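Adenylosuccinate lyase (Francisella tularensis subsp. tularensis SCHU S4, PDB 4EEI) catalyses the cleavage of adenylosuccinate to AMP and fumarate in purine biosynthesis, and probably also that of the succinylated aminoimidazole carboxamide ribotide. Local coordinates at the interface of chains A and B and the interface of chains A and C. Coordinates in Å, arbitrary orientation; residue numbers count along the deposited sequence, not the author numbering. Chains: chain A/B/C, Adenylosuccinate lyase.

Contact 1: the interface of chains A and B. Residues chain A 290, 308, 311; chain B 279, 282-283.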
loop_
_atom_site.group_PDB
_atom_site.type_symbol
_atom_site.label_atom_id
_atom_site.label_comp_id
_atom_site.label_asym_id
_atom_site.label_seq_id
_atom_site.Cartn_x
_atom_site.Cartn_y
_atom_site.Cartn_z
ATOM N N ILE A 290 -1.885 -6.768 -2.914
ATOM C CA ILE A 290 -2.919 -7.599 -3.504
ATOM C C ILE A 290 -2.670 -9.044 -3.092
ATOM O O ILE A 290 -3.583 -9.725 -2.648
ATOM C CB ILE A 290 -2.943 -7.544 -5.053
ATOM C CG1 ILE A 290 -3.068 -6.113 -5.563
ATOM C CG2 ILE A 290 -4.119 -8.356 -5.593
ATOM C CD1 ILE A 290 -2.908 -6.023 -7.087
ATOM N N ALA A 308 -8.602 -10.985 -9.171
ATOM C CA ALA A 308 -7.420 -10.179 -8.950
ATOM C C ALA A 308 -6.214 -10.854 -9.586
ATOM O O ALA A 308 -5.428 -10.207 -10.269
ATOM C CB ALA A 308 -7.185 -9.948 -7.470
ATOM N N PHE A 311 -5.707 -10.423 -13.323
ATOM C CA PHE A 311 -5.072 -9.161 -13.722
ATOM C C PHE A 311 -3.587 -9.137 -13.401
ATOM O O PHE A 311 -2.750 -8.965 -14.299
ATOM C CB PHE A 311 -5.714 -7.974 -13.008
ATOM C CG PHE A 311 -6.998 -7.500 -13.631
ATOM C CD1 PHE A 311 -6.980 -6.593 -14.680
ATOM C CD2 PHE A 311 -8.222 -7.933 -13.149
ATOM C CE1 PHE A 311 -8.172 -6.148 -15.251
ATOM C CE2 PHE A 311 -9.407 -7.481 -13.700
ATOM C CZ PHE A 311 -9.382 -6.593 -14.758
ATOM N N GLY B 279 -12.519 -9.011 -5.256
ATOM C CA GLY B 279 -11.267 -9.026 -6.003
ATOM C C GLY B 279 -11.063 -7.715 -6.732
ATOM O O GLY B 279 -9.956 -7.157 -6.758
ATOM N N ARG B 282 -9.859 -5.009 -4.384
ATOM C CA ARG B 282 -8.438 -5.114 -4.044
ATOM C C ARG B 282 -7.564 -4.483 -5.124
ATOM O O ARG B 282 -6.546 -3.856 -4.824
ATOM C CB ARG B 282 -8.030 -6.575 -3.816
ATOM C CG ARG B 282 -8.653 -7.204 -2.586
ATOM C CD ARG B 282 -8.240 -8.652 -2.378
ATOM N NE ARG B 282 -9.070 -9.222 -1.320
ATOM C CZ ARG B 282 -9.480 -10.482 -1.261
ATOM N NH1 ARG B 282 -9.112 -11.363 -2.192
ATOM N NH2 ARG B 282 -10.261 -10.859 -0.256
ATOM N N MET B 283 -7.966 -4.686 -6.377
ATOM C CA MET B 283 -7.246 -4.123 -7.513
ATOM C C MET B 283 -7.271 -2.595 -7.490
ATOM O O MET B 283 -6.235 -1.952 -7.641
ATOM C CB MET B 283 -7.842 -4.621 -8.835
ATOM C CG MET B 283 -7.658 -6.108 -9.106
ATOM S SD MET B 283 -5.924 -6.613 -9.196
ATOM C CE MET B 283 -5.247 -5.342 -10.280
#
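The sulfur of B:Met283 lies against A:Ile290 and A:Ala308, and these three residues bury most of the surface in this apolar, helix-on-helix patch. From B:Met283 SD to A:Ile290 CD1 is 3.7 Å, a contact made by the far end of the isoleucine's longer branch, and the two side chains cross obliquely. On another side of the sulfur is the backbone of A:Ala308, with its CA 3.9 Å from B:Met283 SD. The methionine reaches this position by folding: chi2 (-61°) and chi3 (-47°) are both bent, which carries the terminal methyl round toward helix 304-333. There B:Met283 CE meets A:Phe311 CB at 3.8 Å, so it is the base of the phenylalanine side chain, rather than its ring, that does the touching. One turn back on helix 272-293 of chain B, the carbonyl oxygen B:Gly279 O lies 4.0 Å from A:Ala308 CB, and the small residues probably allow this helix to approach helix 304-333 of chain A closely. B:Arg282 adds buried surface beside A:Ile290. The patch joins helices 272-293 and 304-333 of one subunit to helix 272-293 of another, and probably steadies helix 304-333, which also carries the AMP-pocket residues A:Ser306, A:Ser307 and A:Arg310.

Contact 2: the interface of chains A and C. Residues chain A 155, 159, 425, 428-429; chain C 208-209.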
loop_
_atom_site.group_PDB
_atom_site.type_symbol
_atom_site.label_atom_id
_atom_site.label_comp_id
_atom_site.label_asym_id
_atom_site.label_seq_id
_atom_site.Cartn_x
_atom_site.Cartn_y
_atom_site.Cartn_z
ATOM N N LEU A 155 28.842 -2.788 -8.376
ATOM C CA LEU A 155 29.018 -3.983 -7.554
ATOM C C LEU A 155 27.959 -4.039 -6.447
ATOM O O LEU A 155 27.480 -5.122 -6.091
ATOM C CB LEU A 155 30.416 -4.022 -6.939
ATOM C CG LEU A 155 30.816 -5.376 -6.341
ATOM C CD1 LEU A 155 31.052 -6.416 -7.438
ATOM C CD2 LEU A 155 32.057 -5.237 -5.453
ATOM N N VAL A 159 25.479 -7.272 -6.025
ATOM C CA VAL A 159 25.301 -8.153 -4.870
ATOM C C VAL A 159 23.851 -8.174 -4.382
ATOM O O VAL A 159 23.390 -9.171 -3.819
ATOM C CB VAL A 159 26.274 -7.829 -3.709
ATOM C CG1 VAL A 159 27.704 -8.083 -4.140
ATOM C CG2 VAL A 159 26.105 -6.390 -3.226
ATOM N N VAL A 425 36.957 -6.160 -1.611
ATOM C CA VAL A 425 35.520 -5.928 -1.712
ATOM C C VAL A 425 34.947 -6.708 -2.893
ATOM O O VAL A 425 33.887 -7.320 -2.781
ATOM C CB VAL A 425 35.172 -4.433 -1.827
ATOM C CG1 VAL A 425 33.685 -4.245 -2.130
ATOM C CG2 VAL A 425 35.527 -3.696 -0.534
ATOM N N ARG A 428 35.160 -10.697 -2.041
ATOM C CA ARG A 428 34.129 -11.207 -1.143
ATOM C C ARG A 428 32.730 -11.156 -1.753
ATOM O O ARG A 428 31.828 -11.889 -1.336
ATOM C CB ARG A 428 34.167 -10.464 0.194
ATOM C CG ARG A 428 33.682 -9.040 0.126
ATOM C CD ARG A 428 33.945 -8.328 1.444
ATOM N NE ARG A 428 33.350 -6.997 1.462
ATOM C CZ ARG A 428 33.649 -6.065 2.360
ATOM N NH1 ARG A 428 34.544 -6.323 3.306
ATOM N NH2 ARG A 428 33.056 -4.879 2.310
ATOM N N SER A 429 32.552 -10.284 -2.741
ATOM C CA SER A 429 31.256 -10.109 -3.386
ATOM C C SER A 429 30.981 -11.121 -4.493
ATOM O O SER A 429 29.829 -11.387 -4.845
ATOM C CB SER A 429 31.156 -8.698 -3.951
ATOM O OG SER A 429 31.180 -7.763 -2.906
ATOM N N GLU C 208 28.724 -7.472 2.266
ATOM C CA GLU C 208 29.601 -7.658 1.099
ATOM C C GLU C 208 29.974 -6.326 0.464
ATOM O O GLU C 208 31.151 -6.052 0.213
ATOM C CB GLU C 208 28.965 -8.574 0.046
ATOM C CG GLU C 208 28.907 -10.046 0.427
ATOM C CD GLU C 208 27.764 -10.357 1.378
ATOM O OE1 GLU C 208 26.869 -9.493 1.553
ATOM O OE2 GLU C 208 27.766 -11.470 1.949
ATOM N N VAL C 209 28.964 -5.509 0.187
ATOM C CA VAL C 209 29.196 -4.147 -0.285
ATOM C C VAL C 209 28.371 -3.192 0.554
ATOM O O VAL C 209 27.155 -3.083 0.389
ATOM C CB VAL C 209 28.802 -3.953 -1.759
ATOM C CG1 VAL C 209 29.105 -2.514 -2.190
ATOM C CG2 VAL C 209 29.549 -4.924 -2.642
#
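A:Arg428 reaches across to the backbone of C:Glu208 with its side chain extended from CG to NE, and presents the edge of its guanidinium group to the carbonyl. A:Arg428 NE donates a hydrogen bond of 2.7 Å to C:Glu208 O, with 152° at the hydrogen. The acceptor lies close to the guanidinium plane, whereas the donor is tilted 21° from the plane of the carbonyl; A:Arg428 NH2 adds a weak second bond to the same oxygen. One face of the guanidinium is covered near its rim by A:Val425 CG2, 3.9 Å above the plane, which should help to fix the group's rotation. The carboxylate of C:Glu208 takes no part in this grip: chi2 is bent (79°), and A:Arg428 NE and C:Glu208 OE1 are 6.9 Å apart. The polar contact is thus with the loop's main chain, while the aliphatic part of C:Glu208 packs against A:Arg428 and A:Ser429. The next loop residue, C:Val209, inserts one methyl between helices 151-173 and 422-429 of chain A. Its side chain runs aslant to those of A:Leu155 and A:Val159, and C:Val209 CG2 lies 3.8 Å from both A:Leu155 CD2 and A:Val159 CG2. Helix 422-429 and the residues that follow it contribute to the potassium site, which includes A:Asp427 and A:Val430. On this helix the hydroxyl A:Ser429 OG, 3.3 Å from C:Val209 CG2, is held by donating a hydrogen bond of 2.7 Å to A:Val425 O.

Contact 3: the interface of chains A and C. Residues chain A 217, 220-221, 224, 292, 295; chain C 160, 227-228, 231.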
loop_
_atom_site.group_PDB
_atom_site.type_symbol
_atom_site.label_atom_id
_atom_site.label_comp_id
_atom_site.label_asym_id
_atom_site.label_seq_id
_atom_site.Cartn_x
_atom_site.Cartn_y
_atom_site.Cartn_z
ATOM N N ASP A 217 -0.500 -18.036 0.361
ATOM C CA ASP A 217 0.736 -17.452 0.886
ATOM C C ASP A 217 1.953 -17.860 0.051
ATOM O O ASP A 217 3.004 -17.208 0.114
ATOM C CB ASP A 217 0.963 -17.780 2.378
ATOM C CG ASP A 217 1.114 -19.279 2.638
ATOM O OD1 ASP A 217 2.257 -19.758 2.842
ATOM O OD2 ASP A 217 0.081 -19.984 2.649
ATOM N N ALA A 220 1.963 -15.243 -2.520
ATOM C CA ALA A 220 2.317 -13.997 -1.841
ATOM C C ALA A 220 3.810 -13.926 -1.543
ATOM O O ALA A 220 4.426 -12.866 -1.660
ATOM C CB ALA A 220 1.496 -13.822 -0.561
ATOM N N LYS A 221 4.390 -15.050 -1.142
ATOM C CA LYS A 221 5.822 -15.100 -0.895
ATOM C C LYS A 221 6.610 -14.765 -2.161
ATOM O O LYS A 221 7.558 -13.981 -2.112
ATOM C CB LYS A 221 6.236 -16.468 -0.350
ATOM C CG LYS A 221 7.754 -16.618 -0.186
ATOM C CD LYS A 221 8.140 -17.905 0.557
ATOM C CE LYS A 221 9.664 -18.065 0.616
ATOM N NZ LYS A 221 10.104 -19.249 1.427
ATOM N N SER A 224 6.255 -11.138 -3.045
ATOM C CA SER A 224 7.054 -10.361 -2.096
ATOM C C SER A 224 8.503 -10.281 -2.557
ATOM O O SER A 224 9.117 -9.220 -2.507
ATOM C CB SER A 224 6.962 -10.947 -0.684
ATOM O OG SER A 224 5.699 -10.693 -0.103
ATOM N N LEU A 292 -0.941 -10.256 -0.623
ATOM C CA LEU A 292 -1.099 -10.429 0.812
ATOM C C LEU A 292 -2.578 -10.512 1.171
ATOM O O LEU A 292 -2.978 -11.373 1.965
ATOM C CB LEU A 292 -0.423 -9.290 1.587
ATOM C CG LEU A 292 1.108 -9.298 1.615
ATOM C CD1 LEU A 292 1.644 -8.058 2.334
ATOM C CD2 LEU A 292 1.640 -10.575 2.276
ATOM N N CYS A 295 -4.585 -13.787 0.438
ATOM C CA CYS A 295 -4.375 -14.906 1.366
ATOM C C CYS A 295 -5.576 -15.119 2.284
ATOM O O CYS A 295 -5.848 -16.241 2.729
ATOM C CB CYS A 295 -3.157 -14.631 2.254
ATOM S SG CYS A 295 -1.554 -14.715 1.401
ATOM N N GLU C 160 1.071 -23.326 7.820
ATOM C CA GLU C 160 1.361 -22.022 7.230
ATOM C C GLU C 160 2.307 -21.247 8.141
ATOM O O GLU C 160 3.280 -20.642 7.687
ATOM C CB GLU C 160 0.074 -21.216 6.993
ATOM C CG GLU C 160 0.355 -19.813 6.440
ATOM C CD GLU C 160 -0.892 -18.961 6.209
ATOM O OE1 GLU C 160 -2.012 -19.376 6.603
ATOM O OE2 GLU C 160 -0.737 -17.860 5.616
ATOM N N GLY C 227 5.116 -9.456 7.019
ATOM C CA GLY C 227 3.887 -9.200 6.281
ATOM C C GLY C 227 3.139 -10.486 5.961
ATOM O O GLY C 227 1.909 -10.551 6.063
ATOM N N LEU C 228 3.875 -11.519 5.563
ATOM C CA LEU C 228 3.262 -12.811 5.268
ATOM C C LEU C 228 2.714 -13.418 6.558
ATOM O O LEU C 228 1.642 -14.017 6.570
ATOM C CB LEU C 228 4.286 -13.741 4.625
ATOM C CG LEU C 228 4.789 -13.329 3.243
ATOM C CD1 LEU C 228 6.114 -14.026 2.908
ATOM C CD2 LEU C 228 3.739 -13.678 2.195
ATOM N N SER C 231 -0.621 -12.013 7.276
ATOM C CA SER C 231 -1.693 -12.644 6.513
ATOM C C SER C 231 -2.097 -13.968 7.150
ATOM O O SER C 231 -3.270 -14.349 7.113
ATOM C CB SER C 231 -1.277 -12.859 5.059
ATOM O OG SER C 231 -1.463 -11.666 4.330
#
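Two carboxylates, of A:Asp217 and C:Glu160, overlap partly, face over face, their planes 23° apart, while the side chains slide past each other in opposite directions. C:Glu160 CG lies above the aspartate's flat group, 3.9 Å from A:Asp217 CG, and the glutamate's own carboxylate is offset toward the rim, on the OD2 side. The oxygens A:Asp217 OD2 and C:Glu160 OE2 are 3.7 Å apart; such a pairing of acids may raise the affinity of one for a proton, although the coordinates do not show protonation. The third flat group is the peptide carbonyl of A:Leu292. C:Ser231 OG donates to A:Leu292 O at 2.8 Å from above the carbonyl plane, 41° out of it, and C:Ser231 CB packs against A:Cys295 CB. To one side of both polar contacts lies C:Leu228, the residue with most surface buried. With CG anti to the carbonyl carbon (chi1 -66°), its branches point at chain A: CD2 touches A:Ala220 CB at 3.6 Å and A:Leu292 CD2 at 3.7 Å, while CD1 lies 4.0 Å from A:Lys221 CA. The two leucines cross at about a right angle. A:Ser224 OG bonds back to A:Ala220 O at 3.0 Å, within its own helix. The site packs helix 217-244 of each chain against its counterpart, with the end of helix 272-293 at its flank, and so helps to hold these subunits together in the tetramer's helical core.

Contacts 1 and 3 are neighbours, their C-alpha centres about 15 Å apart, and share helix 272-293 of chain A: A:Ile290 faces chain B, whereas A:Leu292 two residues on faces chain C. One helix thus contributes to two subunit interfaces. Contact 2 lies farther off, its C-alpha centre about 30 Å from that of contact 3 and 38 Å from that of contact 1, yet belongs to the same A–C interface as contact 3. Helix 151-173 serves both, from chain A in contact 2 and chain C in contact 3. Repeated by two-fold symmetry, the contacts support the homotetramer typical of this family, whose active sites combine residues from several subunits.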